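Local coordinates for protein nitroalkane oxidase (Podospora anserina, PDB 3MKH) that oxidises primary and secondary nitroalkanes to aldehydes or ketones with its FAD cofactor, consuming oxygen and releasing nitrite and hydrogen peroxide, at residues S273-G278 with W332-A337; Y345-E350 with A421-Y426; T324-A329 with K356-E361. All coordinates share one frame; numbering follows the deposited sequence.

Contact 1 (S273-G278 with W332-A337)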
# COMPACT_ATOMS: atom_id res chain seq x y z
N SER A 273 -19.84 17.16 8.28
CA SER A 273 -19.97 16.47 6.99
C SER A 273 -18.88 15.41 6.83
O SER A 273 -19.11 14.37 6.19
CB SER A 273 -19.93 17.47 5.83
OG SER A 273 -18.64 18.05 5.72
N ALA A 274 -17.71 15.67 7.41
CA ALA A 274 -16.59 14.72 7.37
C ALA A 274 -16.99 13.35 7.96
O ALA A 274 -16.61 12.30 7.44
CB ALA A 274 -15.38 15.29 8.13
N VAL A 275 -17.74 13.38 9.05
CA VAL A 275 -18.23 12.15 9.68
C VAL A 275 -19.13 11.41 8.70
O VAL A 275 -19.04 10.19 8.54
CB VAL A 275 -19.01 12.44 11.00
CG1 VAL A 275 -19.62 11.15 11.58
CG2 VAL A 275 -18.09 13.12 12.03
N LEU A 276 -20.00 12.15 8.03
CA LEU A 276 -20.99 11.56 7.13
C LEU A 276 -20.34 11.04 5.85
O LEU A 276 -20.82 10.08 5.26
CB LEU A 276 -22.11 12.55 6.82
CG LEU A 276 -23.33 12.51 7.77
CD1 LEU A 276 -23.05 11.85 9.12
CD2 LEU A 276 -23.99 13.85 7.92
N VAL A 277 -19.24 11.66 5.44
CA VAL A 277 -18.42 11.13 4.35
C VAL A 277 -17.81 9.77 4.73
O VAL A 277 -17.70 8.86 3.90
CB VAL A 277 -17.32 12.12 3.89
CG1 VAL A 277 -16.31 11.42 2.96
CG2 VAL A 277 -17.96 13.31 3.17
N GLY A 278 -17.44 9.64 6.00
CA GLY A 278 -17.02 8.35 6.53
C GLY A 278 -18.11 7.32 6.25
O GLY A 278 -17.88 6.25 5.67
N TRP A 332 -18.28 5.65 13.55
CA TRP A 332 -19.18 5.76 14.71
C TRP A 332 -18.49 6.39 15.92
O TRP A 332 -19.09 7.16 16.68
CB TRP A 332 -19.76 4.39 15.07
CG TRP A 332 -20.82 3.92 14.09
CD1 TRP A 332 -21.12 4.47 12.87
CD2 TRP A 332 -21.73 2.83 14.26
NE1 TRP A 332 -22.15 3.78 12.27
CE2 TRP A 332 -22.54 2.76 13.10
CE3 TRP A 332 -21.93 1.89 15.28
CZ2 TRP A 332 -23.54 1.80 12.94
CZ3 TRP A 332 -22.92 0.93 15.11
CH2 TRP A 332 -23.71 0.90 13.95
N LYS A 333 -17.21 6.08 16.12
CA LYS A 333 -16.44 6.74 17.18
C LYS A 333 -16.42 8.26 16.97
O LYS A 333 -16.68 9.03 17.90
CB LYS A 333 -15.02 6.16 17.27
CG LYS A 333 -14.07 6.97 18.14
CD LYS A 333 -14.51 7.02 19.60
CE LYS A 333 -13.61 8.00 20.41
NZ LYS A 333 -13.91 8.09 21.87
N ALA A 334 -16.12 8.68 15.74
CA ALA A 334 -16.09 10.10 15.41
C ALA A 334 -17.48 10.72 15.59
O ALA A 334 -17.60 11.83 16.09
CB ALA A 334 -15.59 10.33 13.97
N ALA A 335 -18.52 10.01 15.15
CA ALA A 335 -19.88 10.51 15.33
C ALA A 335 -20.17 10.75 16.82
O ALA A 335 -20.72 11.78 17.22
CB ALA A 335 -20.87 9.53 14.76
N HIS A 336 -19.79 9.78 17.64
CA HIS A 336 -20.08 9.86 19.07
C HIS A 336 -19.26 10.96 19.73
O HIS A 336 -19.79 11.78 20.50
CB HIS A 336 -19.84 8.51 19.74
CG HIS A 336 -20.22 8.48 21.18
ND1 HIS A 336 -19.30 8.63 22.20
CD2 HIS A 336 -21.44 8.37 21.78
CE1 HIS A 336 -19.94 8.58 23.37
NE2 HIS A 336 -21.23 8.42 23.14
N ALA A 337 -17.96 11.00 19.44
CA ALA A 337 -17.08 12.00 20.06
C ALA A 337 -17.45 13.45 19.68
O ALA A 337 -17.38 14.37 20.52
CB ALA A 337 -15.61 11.70 19.74

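Contact 2 (Y345-E350 with A421-Y426)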
# COMPACT_ATOMS: atom_id res chain seq x y z
N TYR A 345 -12.98 20.59 21.50
CA TYR A 345 -13.51 20.58 20.14
C TYR A 345 -12.40 20.20 19.15
O TYR A 345 -12.66 19.47 18.19
CB TYR A 345 -14.17 21.91 19.74
CG TYR A 345 -14.75 21.80 18.33
CD1 TYR A 345 -15.87 21.01 18.10
CD2 TYR A 345 -14.14 22.41 17.25
CE1 TYR A 345 -16.40 20.87 16.82
CE2 TYR A 345 -14.67 22.28 15.96
CZ TYR A 345 -15.80 21.50 15.76
OH TYR A 345 -16.33 21.34 14.49
N ASP A 346 -11.19 20.71 19.38
CA ASP A 346 -10.02 20.35 18.57
C ASP A 346 -9.77 18.85 18.58
O ASP A 346 -9.41 18.27 17.56
CB ASP A 346 -8.75 21.04 19.09
CG ASP A 346 -8.67 22.50 18.70
OD1 ASP A 346 -9.36 22.92 17.74
OD2 ASP A 346 -7.88 23.23 19.35
N ALA A 347 -9.90 18.21 19.74
CA ALA A 347 -9.72 16.76 19.82
C ALA A 347 -10.83 16.00 19.10
O ALA A 347 -10.58 15.00 18.42
CB ALA A 347 -9.63 16.31 21.26
N ARG A 348 -12.06 16.47 19.26
CA ARG A 348 -13.21 15.79 18.64
C ARG A 348 -13.10 15.89 17.13
O ARG A 348 -13.33 14.93 16.38
CB ARG A 348 -14.49 16.46 19.10
CG ARG A 348 -14.73 16.37 20.61
CD ARG A 348 -15.95 17.21 20.99
NE ARG A 348 -16.19 17.23 22.43
CZ ARG A 348 -17.39 17.37 22.97
NH1 ARG A 348 -18.46 17.49 22.19
NH2 ARG A 348 -17.54 17.39 24.30
N ARG A 349 -12.75 17.09 16.70
CA ARG A 349 -12.59 17.46 15.32
C ARG A 349 -11.59 16.55 14.61
O ARG A 349 -11.80 16.15 13.46
CB ARG A 349 -12.07 18.89 15.32
CG ARG A 349 -11.70 19.42 14.01
CD ARG A 349 -11.90 20.91 14.03
NE ARG A 349 -11.91 21.32 12.65
CZ ARG A 349 -10.86 21.80 12.03
NH1 ARG A 349 -9.73 21.98 12.70
NH2 ARG A 349 -10.96 22.13 10.75
N GLU A 350 -10.49 16.23 15.29
CA GLU A 350 -9.49 15.34 14.71
C GLU A 350 -10.06 13.99 14.29
O GLU A 350 -9.66 13.43 13.26
CB GLU A 350 -8.30 15.11 15.67
CG GLU A 350 -7.10 14.48 14.96
CD GLU A 350 -6.06 13.88 15.90
OE1 GLU A 350 -6.44 13.30 16.94
OE2 GLU A 350 -4.84 13.97 15.59
N ALA A 421 -2.97 14.15 22.29
CA ALA A 421 -3.20 13.05 21.35
C ALA A 421 -4.44 12.18 21.61
O ALA A 421 -5.27 12.01 20.73
CB ALA A 421 -1.96 12.19 21.22
N TRP A 422 -4.55 11.61 22.81
CA TRP A 422 -5.55 10.58 23.07
C TRP A 422 -6.70 11.06 23.96
O TRP A 422 -7.48 10.25 24.45
CB TRP A 422 -4.88 9.33 23.67
CG TRP A 422 -3.62 9.01 22.93
CD1 TRP A 422 -2.34 9.25 23.33
CD2 TRP A 422 -3.53 8.47 21.61
NE1 TRP A 422 -1.45 8.87 22.36
CE2 TRP A 422 -2.16 8.38 21.29
CE3 TRP A 422 -4.48 8.04 20.67
CZ2 TRP A 422 -1.71 7.89 20.07
CZ3 TRP A 422 -4.02 7.54 19.45
CH2 TRP A 422 -2.65 7.47 19.17
N SER A 423 -6.82 12.37 24.14
CA SER A 423 -7.87 12.93 24.99
C SER A 423 -9.29 12.59 24.49
O SER A 423 -10.22 12.49 25.28
CB SER A 423 -7.70 14.45 25.15
OG SER A 423 -7.78 15.12 23.90
N SER A 424 -9.44 12.37 23.19
CA SER A 424 -10.76 12.07 22.63
C SER A 424 -11.14 10.61 22.87
O SER A 424 -12.25 10.19 22.54
CB SER A 424 -10.80 12.41 21.13
OG SER A 424 -9.75 11.74 20.44
N THR A 425 -10.22 9.84 23.43
CA THR A 425 -10.52 8.48 23.85
C THR A 425 -10.45 8.36 25.38
O THR A 425 -11.40 7.90 26.02
CB THR A 425 -9.57 7.46 23.19
OG1 THR A 425 -9.71 7.51 21.77
CG2 THR A 425 -9.90 6.04 23.66
N TYR A 426 -9.33 8.78 25.96
CA TYR A 426 -9.07 8.55 27.38
C TYR A 426 -9.16 9.81 28.25
O TYR A 426 -8.91 9.74 29.44
CB TYR A 426 -7.70 7.87 27.59
CG TYR A 426 -7.63 6.46 27.03
CD1 TYR A 426 -8.51 5.48 27.47
CD2 TYR A 426 -6.70 6.12 26.06
CE1 TYR A 426 -8.46 4.20 26.96
CE2 TYR A 426 -6.64 4.82 25.55
CZ TYR A 426 -7.53 3.87 26.01
OH TYR A 426 -7.49 2.59 25.51
O HOH W 1 -8.58 13.34 18.74

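Contact 3 (T324-A329 with K356-E361)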
# COMPACT_ATOMS: atom_id res chain seq x y z
N THR A 324 -13.83 -2.53 5.91
CA THR A 324 -15.18 -2.00 6.09
C THR A 324 -15.56 -1.95 7.58
O THR A 324 -16.16 -0.98 8.05
CB THR A 324 -16.24 -2.81 5.31
OG1 THR A 324 -15.85 -2.91 3.94
CG2 THR A 324 -17.61 -2.12 5.35
N GLU A 325 -15.21 -3.00 8.31
CA GLU A 325 -15.50 -3.03 9.75
C GLU A 325 -14.70 -1.95 10.48
O GLU A 325 -15.25 -1.24 11.32
CB GLU A 325 -15.27 -4.43 10.33
CG GLU A 325 -16.17 -5.52 9.71
CD GLU A 325 -17.66 -5.29 10.00
OE1 GLU A 325 -17.99 -4.32 10.70
OE2 GLU A 325 -18.50 -6.09 9.55
N ALA A 326 -13.42 -1.79 10.14
CA ALA A 326 -12.64 -0.68 10.71
C ALA A 326 -13.24 0.68 10.37
O ALA A 326 -13.31 1.56 11.23
CB ALA A 326 -11.20 -0.74 10.21
N ALA A 327 -13.64 0.85 9.11
CA ALA A 327 -14.23 2.12 8.65
C ALA A 327 -15.49 2.50 9.44
O ALA A 327 -15.64 3.65 9.87
CB ALA A 327 -14.54 2.05 7.12
N ARG A 328 -16.40 1.54 9.61
CA ARG A 328 -17.65 1.83 10.34
C ARG A 328 -17.36 2.14 11.81
O ARG A 328 -17.92 3.08 12.37
CB ARG A 328 -18.69 0.69 10.25
CG ARG A 328 -20.05 1.12 10.79
CD ARG A 328 -21.06 -0.02 10.85
NE ARG A 328 -21.40 -0.51 9.52
CZ ARG A 328 -20.99 -1.68 9.03
NH1 ARG A 328 -20.21 -2.48 9.75
NH2 ARG A 328 -21.36 -2.03 7.80
N ALA A 329 -16.49 1.34 12.42
CA ALA A 329 -16.10 1.53 13.82
C ALA A 329 -15.53 2.94 14.03
O ALA A 329 -15.92 3.63 14.98
CB ALA A 329 -15.07 0.46 14.22
N LYS A 356 -13.21 10.79 7.77
CA LYS A 356 -13.32 11.24 6.38
C LYS A 356 -12.14 10.71 5.56
O LYS A 356 -12.33 10.09 4.52
CB LYS A 356 -13.39 12.77 6.30
CG LYS A 356 -13.98 13.34 5.01
CD LYS A 356 -13.01 13.29 3.82
CE LYS A 356 -13.44 14.29 2.72
NZ LYS A 356 -12.54 14.25 1.50
N VAL A 357 -10.93 10.94 6.04
CA VAL A 357 -9.75 10.52 5.29
C VAL A 357 -9.64 9.00 5.19
O VAL A 357 -9.37 8.46 4.12
CB VAL A 357 -8.46 11.11 5.89
CG1 VAL A 357 -7.23 10.54 5.17
CG2 VAL A 357 -8.49 12.63 5.80
N PHE A 358 -9.84 8.30 6.30
CA PHE A 358 -9.67 6.84 6.29
C PHE A 358 -10.68 6.15 5.37
O PHE A 358 -10.31 5.31 4.56
CB PHE A 358 -9.80 6.26 7.71
CG PHE A 358 -9.70 4.74 7.77
CD1 PHE A 358 -10.82 3.95 7.62
CD2 PHE A 358 -8.47 4.12 7.93
CE1 PHE A 358 -10.73 2.55 7.67
CE2 PHE A 358 -8.36 2.74 7.98
CZ PHE A 358 -9.50 1.95 7.85
N CYS A 359 -11.95 6.49 5.55
CA CYS A 359 -13.05 5.79 4.89
C CYS A 359 -13.13 6.15 3.41
O CYS A 359 -13.44 5.28 2.59
CB CYS A 359 -14.38 6.11 5.58
SG CYS A 359 -14.48 5.55 7.34
N SER A 360 -12.85 7.40 3.06
CA SER A 360 -12.92 7.79 1.64
C SER A 360 -11.88 6.99 0.86
O SER A 360 -12.17 6.47 -0.21
CB SER A 360 -12.69 9.30 1.46
OG SER A 360 -11.40 9.68 1.91
N GLU A 361 -10.68 6.87 1.41
CA GLU A 361 -9.61 6.20 0.69
C GLU A 361 -9.78 4.68 0.73
O GLU A 361 -9.50 3.98 -0.26
CB GLU A 361 -8.23 6.65 1.22
CG GLU A 361 -7.96 8.10 0.80
CD GLU A 361 -6.66 8.68 1.34
OE1 GLU A 361 -5.81 7.92 1.85
OE2 GLU A 361 -6.50 9.92 1.23

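Contact 1 (S273-G278 with W332-A337)
V275 meets A334 and A335 through its two methyls, and the flat side chains of 332-337 lie off to other sides. The indole of W332 takes no part across this pair; it packs on I76 and L7 of its own chain and on I3 of a second subunit. The imidazole of H336 makes an edge-to-face contact with H6 of that same subunit. What is left between helices 262-298 and 311-340 is a small aliphatic seam of the helical bundle that forms the C-terminal domain of the acyl-CoA dehydrogenase fold. V275 points into it and divides its branches. CG1, anti to the backbone N (chi1 175°), reaches both CB and CA of A335 at 3.8 Å, whereas CG2 lies 4.2 Å from A334 CB. Such short side chains let the CA atoms of V275 and A335 come within 6.1 Å. A352 of helix 345-374 also touches V275. On another side of 273-278, S273 OG is hydrogen-bonded to OD1 of D399, the inferred proton acceptor, so this turn belongs to the surroundings of the active site. With buried, purely aliphatic partners, the contact rests on dispersion and shape fit and has no polar directionality.

Contact 2 (Y345-E350 with A421-Y426)
A347 and S424 bring a short C-terminal helix, 423-426, against the first turns of helix 345-374 in the acyl-CoA dehydrogenase C-terminal bundle. The tight part centres on A347: its CA is 5.6 Å from that of S424. Its CB lies 3.4 Å from S423 OG and 4.1 Å from S424 CB, one methyl against two successive serines. S423 OG is hydrogen-bonded to O of D420. The looser part lies toward E350 and A421, where E350 OE1 and A421 O stay 4.2 Å apart and a water fills in. That water is 2.6 Å from A347 O, 2.8 Å from E350 OE1 and 2.6 Å from S424 OG, placed to bridge all three, though it has more acceptors nearby than protons to give. S424 OG sits between its own backbone N and carbonyl carbon (chi1 55°), which turns it to the water. A salt bridge from K321 of a second subunit to E350 OE1, and its hydrogen bond to A421 O, tie this side to that subunit; E350 OE2 is hydrogen-bonded to Y419 OH. At the start of the short helix, W422 O accepts from two amides, T425 N and, at 2.8 Å, Y426 N.

Contact 3 (T324-A329 with K356-E361)
F358 and C359, in segment 356-361 of helix 345-374, reach A326 and A327 in segment 324-329 of helix 311-340, two helices of the acyl-CoA dehydrogenase C-terminal bundle. The segments run nearly antiparallel (151° between their directions), with axes 9.5 Å apart at closest approach. F358 has CG anti to its backbone N (chi1 177°), which extends the ring across to the other helix. Its CE1 lies 3.7 Å from A327 CA, and its CZ is 4.0 Å from A326 CB; both alanine atoms approach the ring obliquely. The CB of A327 instead lies in the ring plane at the edge, 3.9 Å from CE1. C359 takes another rotation (chi1 -63°), placing SG beside its own backbone N. This sets SG 3.5 Å from A327 CB and 3.4 Å from A327 O. A327 CB thus touches both the phenyl edge and the sulfur, which approach it roughly at right angles, and its CA comes within 5.4 Å of that of C359. Away from the seam, R328 NH1 forms a salt bridge (3.0 Å) with E325 OE1, which lies at the guanidinium edge, in plane, and K356 NZ bonds to the backbone oxygens of F398 and G400, two FAD-binding residues. The interface is therefore mostly apolar, with one carbonyl oxygen, A327 O, lying against the sulfur and already hydrogen-bonded by T331 OG1.

How the contacts relate
Contacts 1 and 3 are buried in the bundle, whereas contact 2 is only partly buried: its centre is about 23 Å from the centre of the chain, against about 12 and 16 Å for the centres of contacts 1 and 3. Helix 311-340 serves both inner contacts, meeting helix 262-298 in contact 1 and helix 345-374 in contact 3; the latter helix also carries contact 2. Contacts 1 and 3 touch directly, K356 packing on A274 and V277. Chemistry follows depth: aliphatic in contact 1, alanine methyls against a phenyl ring and a sulfur in contact 3, hydroxyl, carboxylate and water in contact 2. K333 joins contacts 1 and 2, its NZ hydrogen-bonded to S424 O at 2.8 Å. All three also touch the second subunit.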